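Long-range contacts in oxidoreductase, Gfo/Idh/MocA family (Vibrio cholerae, PDB 1XEA), which probably acts as an NAD(P)-dependent oxidoreductase, pairing an NAD-binding Rossmann domain with a largely beta-sheet domain: residues A155-I160 with N216-I221; R161-D166 with G195-L200. One frame throughout, in Å; residues are numbered along the deposited sequence.

In the fold
Both contacts lie in the mixed-sheet domain that accompanies the Rossmann domain in Gfo/Idh/MocA oxidoreductases, and their centres are about 8 Å apart. Interaction 2 is nested inside the chain loop that interaction 1 closes: 155-160 runs directly into helix 160-175, which carries 161-166, while strand 196-206 pairs with the strand that ends at Asn216. The two meet at Gly158 O and Leu197 N, 2.6 Å apart, and at Arg217 N and Ala198 O, 2.8 Å apart, both probable hydrogen bonds. Arg217 CD also packs on the Phe163 ring. Interaction 1 borders a second subunit along much of its length; interaction 2 is buried and meets that subunit through Arg199.

Interaction 1: A155-I160 with N216-I221; sequences ALPGDI and NRQFGI
The loops 155-160 and 216-221 pair through their backbones, with the CA atoms of Ala155 and Gln218 4.5 Å apart; they follow the neighbouring parallel strands 146-152 and 209-216 of the mixed sheet, so the contact prolongs that pairing past the strand ends. Leu156 N donates to Arg217 O at 2.8 Å, almost along the C=O axis (178°). An Asx turn shapes the second loop: Asn216 OD1 accepts from Gln218 N, 2.9 Å away and lying in the plane of the side-chain carbonyl. Asparagine suits this place because its short side chain can reach the amide two residues on.

Arg217 carries most of the side-chain contact. Its CG lies anti to its own carbonyl carbon, and the chain bends at chi3 (59°), bringing Arg217 NE to Leu156 O at 2.8 Å in a weak, bent hydrogen bond. Arg217 therefore meets Leu156 twice, backbone carbonyl to amide and side chain to carbonyl. The guanidinium's stronger partner is Asp167, which forms a salt bridge with NH1 and probably helps fix the group's rotation. The branched apolar chain of Leu156 suits its place because, with CG anti to the backbone N (chi1 -163°), it sets CG at the guanidinium edge, in plane, while the backbone O of the same residue receives NE. Pro157, whose ring has no amide hydrogen to satisfy, crosses the side chain of Gln218 obliquely. The second subunit packs on this region, its Trp246 ring meeting that of Phe219. Leu156 CD2 ends 3.4 Å from Arg217 NH2.

Interaction 2: R161-D166 with G195-L200; sequences RTFVFD and GLLARL
Residues 161-166 of helix 160-175 pack on residues 196-200 of strand 196-206 in an alpha/beta layer, part of the helical cover on the mixed sheet of this domain; the axes of these two segments approach to 9.1 Å, with their directions 48° apart. The strand carries a classic beta bulge, Ala198 and Arg199 both facing His191 on strand 186-193. Leu197 and Leu200, which flank the bulge, both point toward the helix.

The aromatic contact is a CH-pi interaction. Phe163 has CG anti to the backbone N (chi1 -175°), which carries its ring from the helix to the strand, and Leu197 crosses it at about a right angle. Leu197 CD1 lies over one face, 3.7 Å from the Phe163 ring centroid and 17° off the normal, displaced toward the rim. A flat ring suits this place because it can take a methyl on its face while its edge meets the backbone: Ala198 O lies near the ring plane, 3.6 Å from Phe163 CE1.

The remaining contacts are aliphatic. Leu200 approaches the same ring obliquely, its CB 3.6 Å from Phe163 CE2. With CG anti to the backbone N, Leu200 also reaches Val164, a compact branched residue that fits between strand and helix 286-311, where it touches Ala299 and Cys303. Leu200 itself packs on Ile306 of that helix, so the three elements share one apolar core. Val164 and Leu200 cross at about a right angle, with Val164 CG2 4.0 Å from Leu200 CD2.

Interaction 1: A155-I160 with N216-I221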
loop_
_atom_site.group_PDB
_atom_site.type_symbol
_atom_site.label_atom_id
_atom_site.label_comp_id
_atom_site.label_asym_id
_atom_site.label_seq_id
_atom_site.Cartn_x
_atom_site.Cartn_y
_atom_site.Cartn_z
ATOM N N ALA A 155 -17.331 11.908 10.687
ATOM C CA ALA A 155 -18.577 12.545 11.098
ATOM C C ALA A 155 -19.048 12.173 12.509
ATOM O O ALA A 155 -20.092 11.541 12.675
ATOM C CB ALA A 155 -19.660 12.209 10.087
ATOM N N LEU A 156 -18.292 12.574 13.526
ATOM C CA LEU A 156 -18.669 12.265 14.894
ATOM C C LEU A 156 -18.185 13.324 15.875
ATOM O O LEU A 156 -17.420 13.035 16.799
ATOM C CB LEU A 156 -18.114 10.903 15.302
ATOM C CG LEU A 156 -18.745 10.249 16.537
ATOM C CD1 LEU A 156 -20.144 9.760 16.187
ATOM C CD2 LEU A 156 -17.892 9.078 16.984
ATOM N N PRO A 157 -18.621 14.573 15.680
ATOM C CA PRO A 157 -18.216 15.656 16.575
ATOM C C PRO A 157 -18.930 15.470 17.904
ATOM O O PRO A 157 -19.818 14.625 18.004
ATOM C CB PRO A 157 -18.664 16.899 15.820
ATOM C CG PRO A 157 -19.897 16.429 15.123
ATOM C CD PRO A 157 -19.508 15.067 14.612
ATOM N N GLY A 158 -18.549 16.250 18.913
ATOM C CA GLY A 158 -19.175 16.125 20.220
ATOM C C GLY A 158 -18.787 17.251 21.157
ATOM O O GLY A 158 -18.044 18.150 20.773
ATOM N N ASP A 159 -19.279 17.202 22.390
ATOM C CA ASP A 159 -18.978 18.241 23.366
ATOM C C ASP A 159 -17.569 18.098 23.921
ATOM O O ASP A 159 -17.087 16.993 24.165
ATOM C CB ASP A 159 -19.955 18.172 24.528
ATOM C CG ASP A 159 -19.711 16.968 25.392
ATOM O OD1 ASP A 159 -19.825 15.841 24.848
ATOM O OD2 ASP A 159 -19.396 17.143 26.598
ATOM N N ILE A 160 -16.932 19.237 24.153
ATOM C CA ILE A 160 -15.583 19.285 24.684
ATOM C C ILE A 160 -15.283 18.201 25.699
ATOM O O ILE A 160 -14.374 17.403 25.500
ATOM C CB ILE A 160 -15.316 20.635 25.327
ATOM C CG1 ILE A 160 -15.609 21.734 24.303
ATOM C CG2 ILE A 160 -13.879 20.696 25.828
ATOM C CD1 ILE A 160 -15.475 23.122 24.849
ATOM N N ASN A 216 -9.174 14.187 14.792
ATOM C CA ASN A 216 -10.118 14.895 13.949
ATOM C C ASN A 216 -11.327 13.995 13.828
ATOM O O ASN A 216 -11.353 13.083 12.999
ATOM C CB ASN A 216 -9.523 15.151 12.570
ATOM C CG ASN A 216 -10.391 16.045 11.731
ATOM O OD1 ASN A 216 -11.611 16.031 11.854
ATOM N ND2 ASN A 216 -9.771 16.829 10.866
ATOM N N ARG A 217 -12.326 14.242 14.666
ATOM C CA ARG A 217 -13.524 13.422 14.642
ATOM C C ARG A 217 -14.502 13.805 13.551
ATOM O O ARG A 217 -15.671 13.425 13.579
ATOM C CB ARG A 217 -14.180 13.423 16.017
ATOM C CG ARG A 217 -13.359 12.622 16.988
ATOM C CD ARG A 217 -13.945 12.624 18.347
ATOM N NE ARG A 217 -15.286 12.085 18.360
ATOM C CZ ARG A 217 -15.937 11.797 19.476
ATOM N NH1 ARG A 217 -15.358 11.999 20.651
ATOM N NH2 ARG A 217 -17.159 11.296 19.412
ATOM N N GLN A 218 -14.002 14.565 12.586
ATOM C CA GLN A 218 -14.780 14.973 11.424
ATOM C C GLN A 218 -13.852 14.732 10.247
ATOM O O GLN A 218 -13.755 15.558 9.343
ATOM C CB GLN A 218 -15.149 16.455 11.481
ATOM C CG GLN A 218 -16.336 16.796 12.373
ATOM C CD GLN A 218 -17.188 17.913 11.772
ATOM O OE1 GLN A 218 -16.657 18.953 11.360
ATOM N NE2 GLN A 218 -18.507 17.705 11.723
ATOM N N PHE A 219 -13.161 13.597 10.283
ATOM C CA PHE A 219 -12.206 13.214 9.244
ATOM C C PHE A 219 -12.928 12.431 8.141
ATOM O O PHE A 219 -14.035 11.932 8.345
ATOM C CB PHE A 219 -11.105 12.352 9.879
ATOM C CG PHE A 219 -9.824 12.291 9.088
ATOM C CD1 PHE A 219 -9.086 13.446 8.838
ATOM C CD2 PHE A 219 -9.325 11.071 8.646
ATOM C CE1 PHE A 219 -7.864 13.385 8.175
ATOM C CE2 PHE A 219 -8.105 11.001 7.982
ATOM C CZ PHE A 219 -7.373 12.163 7.743
ATOM N N GLY A 220 -12.293 12.318 6.982
ATOM C CA GLY A 220 -12.902 11.593 5.881
ATOM C C GLY A 220 -13.093 10.110 6.148
ATOM O O GLY A 220 -13.874 9.436 5.468
ATOM N N ILE A 221 -12.390 9.590 7.150
ATOM C CA ILE A 221 -12.479 8.170 7.498
ATOM C C ILE A 221 -12.025 7.941 8.939
ATOM O O ILE A 221 -11.330 8.772 9.523
ATOM C CB ILE A 221 -11.602 7.311 6.537
ATOM C CG1 ILE A 221 -12.012 5.836 6.598
ATOM C CG2 ILE A 221 -10.144 7.416 6.924
ATOM C CD1 ILE A 221 -11.416 5.012 5.474
#

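Interaction 2: R161-D166 with G195-L200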
loop_
_atom_site.group_PDB
_atom_site.type_symbol
_atom_site.label_atom_id
_atom_site.label_comp_id
_atom_site.label_asym_id
_atom_site.label_seq_id
_atom_site.Cartn_x
_atom_site.Cartn_y
_atom_site.Cartn_z
ATOM N N ARG A 161 -16.046 18.170 26.782
ATOM C CA ARG A 161 -15.831 17.182 27.829
ATOM C C ARG A 161 -15.702 15.761 27.318
ATOM O O ARG A 161 -14.627 15.175 27.384
ATOM C CB ARG A 161 -16.964 17.248 28.844
ATOM C CG ARG A 161 -16.851 18.414 29.806
ATOM C CD ARG A 161 -15.953 18.070 30.964
ATOM N NE ARG A 161 -15.129 19.203 31.343
ATOM C CZ ARG A 161 -14.344 19.221 32.411
ATOM N NH1 ARG A 161 -14.284 18.161 33.211
ATOM N NH2 ARG A 161 -13.605 20.293 32.670
ATOM N N THR A 162 -16.799 15.199 26.826
ATOM C CA THR A 162 -16.781 13.832 26.336
ATOM C C THR A 162 -15.636 13.591 25.370
ATOM O O THR A 162 -14.867 12.643 25.520
ATOM C CB THR A 162 -18.081 13.489 25.616
ATOM O OG1 THR A 162 -19.188 13.755 26.483
ATOM C CG2 THR A 162 -18.094 12.020 25.226
ATOM N N PHE A 163 -15.545 14.452 24.367
ATOM C CA PHE A 163 -14.506 14.364 23.352
ATOM C C PHE A 163 -13.129 14.194 23.986
ATOM O O PHE A 163 -12.361 13.333 23.575
ATOM C CB PHE A 163 -14.545 15.634 22.501
ATOM C CG PHE A 163 -13.596 15.637 21.332
ATOM C CD1 PHE A 163 -14.089 15.621 20.032
ATOM C CD2 PHE A 163 -12.231 15.795 21.520
ATOM C CE1 PHE A 163 -13.244 15.771 18.944
ATOM C CE2 PHE A 163 -11.381 15.946 20.431
ATOM C CZ PHE A 163 -11.894 15.940 19.142
ATOM N N VAL A 164 -12.820 15.003 24.991
ATOM C CA VAL A 164 -11.518 14.916 25.621
ATOM C C VAL A 164 -11.358 13.782 26.614
ATOM O O VAL A 164 -10.468 12.950 26.467
ATOM C CB VAL A 164 -11.142 16.225 26.332
ATOM C CG1 VAL A 164 -9.762 16.102 26.961
ATOM C CG2 VAL A 164 -11.153 17.377 25.343
ATOM N N PHE A 165 -12.203 13.730 27.630
ATOM C CA PHE A 165 -12.052 12.676 28.618
ATOM C C PHE A 165 -12.368 11.265 28.147
ATOM O O PHE A 165 -11.757 10.307 28.617
ATOM C CB PHE A 165 -12.862 13.001 29.873
ATOM C CG PHE A 165 -12.148 13.915 30.822
ATOM C CD1 PHE A 165 -12.077 15.281 30.579
ATOM C CD2 PHE A 165 -11.513 13.406 31.943
ATOM C CE1 PHE A 165 -11.379 16.124 31.438
ATOM C CE2 PHE A 165 -10.815 14.243 32.804
ATOM C CZ PHE A 165 -10.751 15.603 32.548
ATOM N N ASP A 166 -13.295 11.116 27.213
ATOM C CA ASP A 166 -13.635 9.774 26.760
ATOM C C ASP A 166 -13.010 9.344 25.435
ATOM O O ASP A 166 -13.220 8.217 24.984
ATOM C CB ASP A 166 -15.155 9.623 26.684
ATOM C CG ASP A 166 -15.824 9.884 28.016
ATOM O OD1 ASP A 166 -15.532 9.151 28.994
ATOM O OD2 ASP A 166 -16.643 10.826 28.089
ATOM N N GLY A 195 -21.874 23.485 16.937
ATOM C CA GLY A 195 -21.665 23.765 18.345
ATOM C C GLY A 195 -20.837 22.727 19.074
ATOM O O GLY A 195 -20.789 22.717 20.304
ATOM N N LEU A 196 -20.163 21.863 18.321
ATOM C CA LEU A 196 -19.344 20.816 18.927
ATOM C C LEU A 196 -17.853 20.894 18.573
ATOM O O LEU A 196 -17.430 21.716 17.762
ATOM C CB LEU A 196 -19.899 19.455 18.519
ATOM C CG LEU A 196 -21.393 19.315 18.782
ATOM C CD1 LEU A 196 -21.883 18.012 18.203
ATOM C CD2 LEU A 196 -21.667 19.400 20.272
ATOM N N LEU A 197 -17.066 20.030 19.202
ATOM C CA LEU A 197 -15.642 19.986 18.942
ATOM C C LEU A 197 -15.457 18.999 17.799
ATOM O O LEU A 197 -15.886 17.846 17.897
ATOM C CB LEU A 197 -14.874 19.492 20.166
ATOM C CG LEU A 197 -13.496 20.126 20.399
ATOM C CD1 LEU A 197 -12.729 19.268 21.376
ATOM C CD2 LEU A 197 -12.733 20.272 19.099
ATOM N N ALA A 198 -14.838 19.465 16.714
ATOM C CA ALA A 198 -14.597 18.638 15.536
ATOM C C ALA A 198 -13.201 18.016 15.601
ATOM O O ALA A 198 -13.072 16.795 15.545
ATOM C CB ALA A 198 -14.759 19.474 14.263
ATOM N N ARG A 199 -12.165 18.846 15.723
ATOM C CA ARG A 199 -10.802 18.329 15.817
ATOM C C ARG A 199 -9.988 19.063 16.877
ATOM O O ARG A 199 -10.152 20.266 17.076
ATOM C CB ARG A 199 -10.068 18.432 14.482
ATOM C CG ARG A 199 -9.615 19.820 14.196
ATOM C CD ARG A 199 -8.450 19.884 13.257
ATOM N NE ARG A 199 -8.048 21.280 13.143
ATOM C CZ ARG A 199 -7.406 21.954 14.094
ATOM N NH1 ARG A 199 -7.072 21.362 15.231
ATOM N NH2 ARG A 199 -7.123 23.238 13.930
ATOM N N LEU A 200 -9.100 18.323 17.539
ATOM C CA LEU A 200 -8.243 18.850 18.604
ATOM C C LEU A 200 -6.801 18.429 18.336
ATOM O O LEU A 200 -6.543 17.274 18.000
ATOM C CB LEU A 200 -8.702 18.288 19.953
ATOM C CG LEU A 200 -8.031 18.797 21.219
ATOM C CD1 LEU A 200 -8.288 20.284 21.374
ATOM C CD2 LEU A 200 -8.567 18.036 22.413
#